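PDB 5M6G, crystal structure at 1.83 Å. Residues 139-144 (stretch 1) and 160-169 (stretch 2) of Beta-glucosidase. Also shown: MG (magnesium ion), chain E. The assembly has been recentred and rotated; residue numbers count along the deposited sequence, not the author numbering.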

ATOM      1  N   GLY A 139      16.412   4.247  -3.113  1.00 16.49           N
ATOM      2  CA  GLY A 139      16.574   4.793  -4.443  1.00 13.70           C
ATOM      3  C   GLY A 139      15.453   4.481  -5.407  1.00 15.79           C
ATOM      4  O   GLY A 139      15.481   4.970  -6.542  1.00 16.14           O
ATOM      5  N   ALA A 140      14.473   3.676  -5.002  1.00 10.54           N
ATOM      6  CA  ALA A 140      13.283   3.466  -5.806  1.00 14.34           C
ATOM      7  C   ALA A 140      12.367   4.680  -5.715  1.00 13.63           C
ATOM      8  O   ALA A 140      12.344   5.388  -4.707  1.00 14.67           O
ATOM      9  CB  ALA A 140      12.533   2.219  -5.335  1.00 12.57           C
ATOM     10  N   THR A 141      11.603   4.906  -6.781  1.00 12.03           N
ATOM     11  CA  THR A 141      10.631   5.993  -6.814  1.00 15.61           C
ATOM     12  C   THR A 141       9.558   5.779  -5.755  1.00 14.07           C
ATOM     13  O   THR A 141       8.999   4.686  -5.647  1.00 11.83           O
ATOM     14  CB  THR A 141       9.976   6.055  -8.194  1.00 15.27           C
ATOM     15  OG1 THR A 141      10.983   6.012  -9.213  1.00 15.21           O
ATOM     16  CG2 THR A 141       9.150   7.319  -8.346  1.00 11.19           C
ATOM     17  N   ILE A 142       9.250   6.822  -4.985  1.00 13.47           N
ATOM     18  CA  ILE A 142       8.215   6.737  -3.955  1.00 13.24           C
ATOM     19  C   ILE A 142       7.032   7.596  -4.391  1.00 16.32           C
ATOM     20  O   ILE A 142       7.125   8.830  -4.451  1.00 13.86           O
ATOM     21  CB  ILE A 142       8.736   7.154  -2.574  1.00 10.11           C
ATOM     22  CG1 ILE A 142       9.942   6.281  -2.165  1.00 12.66           C
ATOM     23  CG2 ILE A 142       7.605   7.082  -1.535  1.00 11.21           C
ATOM     24  CD1 ILE A 142       9.634   4.790  -2.083  1.00 10.17           C
ATOM     25  N   TYR A 143       5.915   6.938  -4.692  1.00 16.18           N
ATOM     26  CA  TYR A 143       4.703   7.567  -5.189  1.00 13.94           C
ATOM     27  C   TYR A 143       3.839   8.032  -4.026  1.00 13.32           C
ATOM     28  O   TYR A 143       4.022   7.583  -2.889  1.00 11.96           O
ATOM     29  CB  TYR A 143       3.935   6.582  -6.087  1.00 15.58           C
ATOM     30  CG  TYR A 143       4.716   6.253  -7.346  1.00 15.57           C
ATOM     31  CD1 TYR A 143       4.697   7.113  -8.447  1.00 12.07           C
ATOM     32  CD2 TYR A 143       5.507   5.116  -7.416  1.00 14.23           C
ATOM     33  CE1 TYR A 143       5.443   6.833  -9.589  1.00 17.52           C
ATOM     34  CE2 TYR A 143       6.245   4.818  -8.553  1.00 17.43           C
ATOM     35  CZ  TYR A 143       6.218   5.683  -9.631  1.00 17.62           C
ATOM     36  OH  TYR A 143       6.956   5.393 -10.755  1.00 17.15           O
ATOM     37  N   PRO A 144       2.918   8.969  -4.263  1.00 11.43           N
ATOM     38  CA  PRO A 144       1.960   9.330  -3.211  1.00 11.23           C
ATOM     39  C   PRO A 144       1.235   8.094  -2.700  1.00 12.97           C
ATOM     40  O   PRO A 144       0.956   7.157  -3.455  1.00 12.03           O
ATOM     41  CB  PRO A 144       1.000  10.291  -3.919  1.00 11.26           C
ATOM     42  CG  PRO A 144       1.832  10.911  -5.015  1.00 13.67           C
ATOM     43  CD  PRO A 144       2.725   9.771  -5.485  1.00 13.25           C
TER
HETATM   44 MG    MG E 704       8.978   2.878 -17.107  1.00 27.47          MG
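Stretch 2, residues 160-169: RIGAATAEEV

Residues 160-169 form part of a longer α-helix, held by i to i+4 bonds such as Thr165 N to Ile161 O (2.8 Å), and pack against the irregular segment 139-144, extended from Ala140 onward. The two stretches run in roughly opposite senses: the nearest CA pairs are Ala140 CA to Glu168 CA (7.1 Å), Thr141 CA to Thr165 CA (8.0 Å) and Tyr143 CA to Ile161 CA (7.7 Å), so the helix numbering falls as the loop's rises. Tyr143 covers the most surface. Its side chain (chi1 m) lies along the helix, from Ile161 at CG to Ala164 at OH, and Ile161 CG2 sits on one ring face, 3.5 Å from Tyr143 CG and 3.7 Å from the ring centroid, a CH-pi contact 18° off the normal. Farther along the ring, Tyr143 OH approaches Ala164 CB at 3.2 Å, and Tyr143 CE2 lies 3.6 Å from Thr165 OG1, which itself donates to Ile161 O (2.8 Å), one helical turn back. At the other end Glu168 (chi1 m, chi2 t) points its carboxylate at the loop and takes two hydrogen bonds from one residue: Thr141 N to Glu168 OE1, 3.1 Å, and Thr141 OG1 to Glu168 OE2, 2.8 Å. Water 1 reinforces this clasp, donating to Thr141 O (2.8 Å) and Glu168 OE1 (2.7 Å). Ala140 CB rests 3.5 Å from Glu168 OE1. Ile142 points away, and Glu167 instead binds magnesium through OE1 (1.9 Å from MG).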

ATOM      1  N   ARG A 160      -0.814   4.010 -14.628  1.00 15.50           N
ATOM      2  CA  ARG A 160       0.567   4.239 -15.056  1.00 16.10           C
ATOM      3  C   ARG A 160       1.540   4.040 -13.903  1.00 11.82           C
ATOM      4  O   ARG A 160       2.658   3.549 -14.101  1.00 16.58           O
ATOM      5  CB  ARG A 160       0.730   5.648 -15.640  1.00 19.36           C
ATOM      6  CG  ARG A 160       0.295   5.777 -17.086  1.00 20.80           C
ATOM      7  CD  ARG A 160      -0.576   7.005 -17.279  1.00 38.92           C
ATOM      8  NE  ARG A 160       0.208   8.233 -17.263  1.00 42.93           N
ATOM      9  CZ  ARG A 160      -0.298   9.446 -17.056  1.00 39.15           C
ATOM     10  NH1 ARG A 160      -1.600   9.609 -16.842  1.00 35.43           N
ATOM     11  NH2 ARG A 160       0.510  10.496 -17.064  1.00 33.35           N
ATOM     12  N   ILE A 161       1.139   4.437 -12.693  1.00 13.78           N
ATOM     13  CA  ILE A 161       1.980   4.232 -11.517  1.00 14.75           C
ATOM     14  C   ILE A 161       2.130   2.742 -11.226  1.00 12.05           C
ATOM     15  O   ILE A 161       3.223   2.268 -10.881  1.00 13.94           O
ATOM     16  CB  ILE A 161       1.391   4.993 -10.315  1.00 14.99           C
ATOM     17  CG1 ILE A 161       1.480   6.509 -10.541  1.00 14.75           C
ATOM     18  CG2 ILE A 161       2.088   4.577  -9.028  1.00 14.82           C
ATOM     19  CD1 ILE A 161       0.576   7.332  -9.615  1.00 13.53           C
ATOM     20  N   GLY A 162       1.040   1.981 -11.362  1.00 13.54           N
ATOM     21  CA  GLY A 162       1.142   0.530 -11.256  1.00 11.97           C
ATOM     22  C   GLY A 162       2.157  -0.056 -12.220  1.00 12.78           C
ATOM     23  O   GLY A 162       2.973  -0.907 -11.843  1.00 12.30           O
ATOM     24  N   ALA A 163       2.145   0.414 -13.471  1.00 15.01           N
ATOM     25  CA  ALA A 163       3.083  -0.100 -14.469  1.00 14.64           C
ATOM     26  C   ALA A 163       4.518   0.298 -14.151  1.00 12.01           C
ATOM     27  O   ALA A 163       5.442  -0.514 -14.305  1.00 13.87           O
ATOM     28  CB  ALA A 163       2.694   0.396 -15.862  1.00 15.06           C
ATOM     29  N   ALA A 164       4.735   1.543 -13.723  1.00 12.73           N
ATOM     30  CA  ALA A 164       6.087   1.963 -13.373  1.00 13.90           C
ATOM     31  C   ALA A 164       6.583   1.234 -12.132  1.00 15.52           C
ATOM     32  O   ALA A 164       7.750   0.825 -12.071  1.00 15.04           O
ATOM     33  CB  ALA A 164       6.141   3.480 -13.171  1.00 15.15           C
ATOM     34  N   THR A 165       5.710   1.070 -11.133  1.00 14.27           N
ATOM     35  CA  THR A 165       6.052   0.277  -9.957  1.00 13.04           C
ATOM     36  C   THR A 165       6.451  -1.137 -10.361  1.00 10.51           C
ATOM     37  O   THR A 165       7.468  -1.668  -9.896  1.00 12.22           O
ATOM     38  CB  THR A 165       4.866   0.248  -8.986  1.00 14.29           C
ATOM     39  OG1 THR A 165       4.618   1.577  -8.507  1.00 13.86           O
ATOM     40  CG2 THR A 165       5.160  -0.654  -7.807  1.00 11.42           C
ATOM     41  N   ALA A 166       5.671  -1.748 -11.252  1.00 13.34           N
ATOM     42  CA  ALA A 166       5.951  -3.123 -11.654  1.00 13.08           C
ATOM     43  C   ALA A 166       7.328  -3.233 -12.305  1.00 13.19           C
ATOM     44  O   ALA A 166       8.061  -4.200 -12.065  1.00 12.22           O
ATOM     45  CB  ALA A 166       4.855  -3.623 -12.596  1.00 12.17           C
ATOM     46  N   GLU A 167       7.706  -2.236 -13.112  1.00 10.95           N
ATOM     47  CA  GLU A 167       9.042  -2.248 -13.701  1.00 15.43           C
ATOM     48  C   GLU A 167      10.119  -2.242 -12.632  1.00 14.59           C
ATOM     49  O   GLU A 167      11.100  -2.993 -12.730  1.00 11.82           O
ATOM     50  CB  GLU A 167       9.228  -1.057 -14.632  1.00 22.93           C
ATOM     51  CG  GLU A 167       8.686  -1.266 -16.019  1.00 23.76           C
ATOM     52  CD  GLU A 167       9.036  -0.108 -16.919  1.00 31.07           C
ATOM     53  OE1 GLU A 167       8.951   1.047 -16.447  1.00 28.04           O
ATOM     54  OE2 GLU A 167       9.419  -0.350 -18.078  1.00 34.47           O
ATOM     55  N   GLU A 168       9.961  -1.402 -11.598  1.00 11.56           N
ATOM     56  CA  GLU A 168      11.016  -1.297 -10.596  1.00 14.06           C
ATOM     57  C   GLU A 168      11.072  -2.542  -9.725  1.00 13.91           C
ATOM     58  O   GLU A 168      12.153  -2.922  -9.256  1.00 13.73           O
ATOM     59  CB  GLU A 168      10.826  -0.023  -9.760  1.00 11.60           C
ATOM     60  CG  GLU A 168      10.847   1.211 -10.643  1.00 12.82           C
ATOM     61  CD  GLU A 168      11.134   2.501  -9.891  1.00 18.06           C
ATOM     62  OE1 GLU A 168      11.454   2.454  -8.686  1.00 14.63           O
ATOM     63  OE2 GLU A 168      11.048   3.562 -10.527  1.00 14.62           O
ATOM     64  N   VAL A 169       9.927  -3.195  -9.522  1.00 13.32           N
ATOM     65  CA  VAL A 169       9.895  -4.450  -8.777  1.00 12.14           C
ATOM     66  C   VAL A 169      10.502  -5.568  -9.614  1.00 11.13           C
ATOM     67  O   VAL A 169      11.333  -6.345  -9.133  1.00 12.38           O
ATOM     68  CB  VAL A 169       8.451  -4.770  -8.336  1.00 12.04           C
ATOM     69  CG1 VAL A 169       8.344  -6.204  -7.779  1.00  9.48           C
ATOM     70  CG2 VAL A 169       7.987  -3.751  -7.308  1.00 12.47           C
TER
HETATM   71  O   HOH W   1       9.182   2.416  -7.252  1.00 12.39           O
HETATM   72  O   HOH W   2       8.280   2.275 -19.214  1.00 30.47           O
HETATM   73  O   HOH W   3      10.788   3.145 -17.743  1.00 25.61           O
HETATM   74  O   HOH W   4       8.227   4.787 -17.643  1.00 30.58           O
HETATM   75  O   HOH W   5       6.800   2.799 -16.633  1.00 33.26           O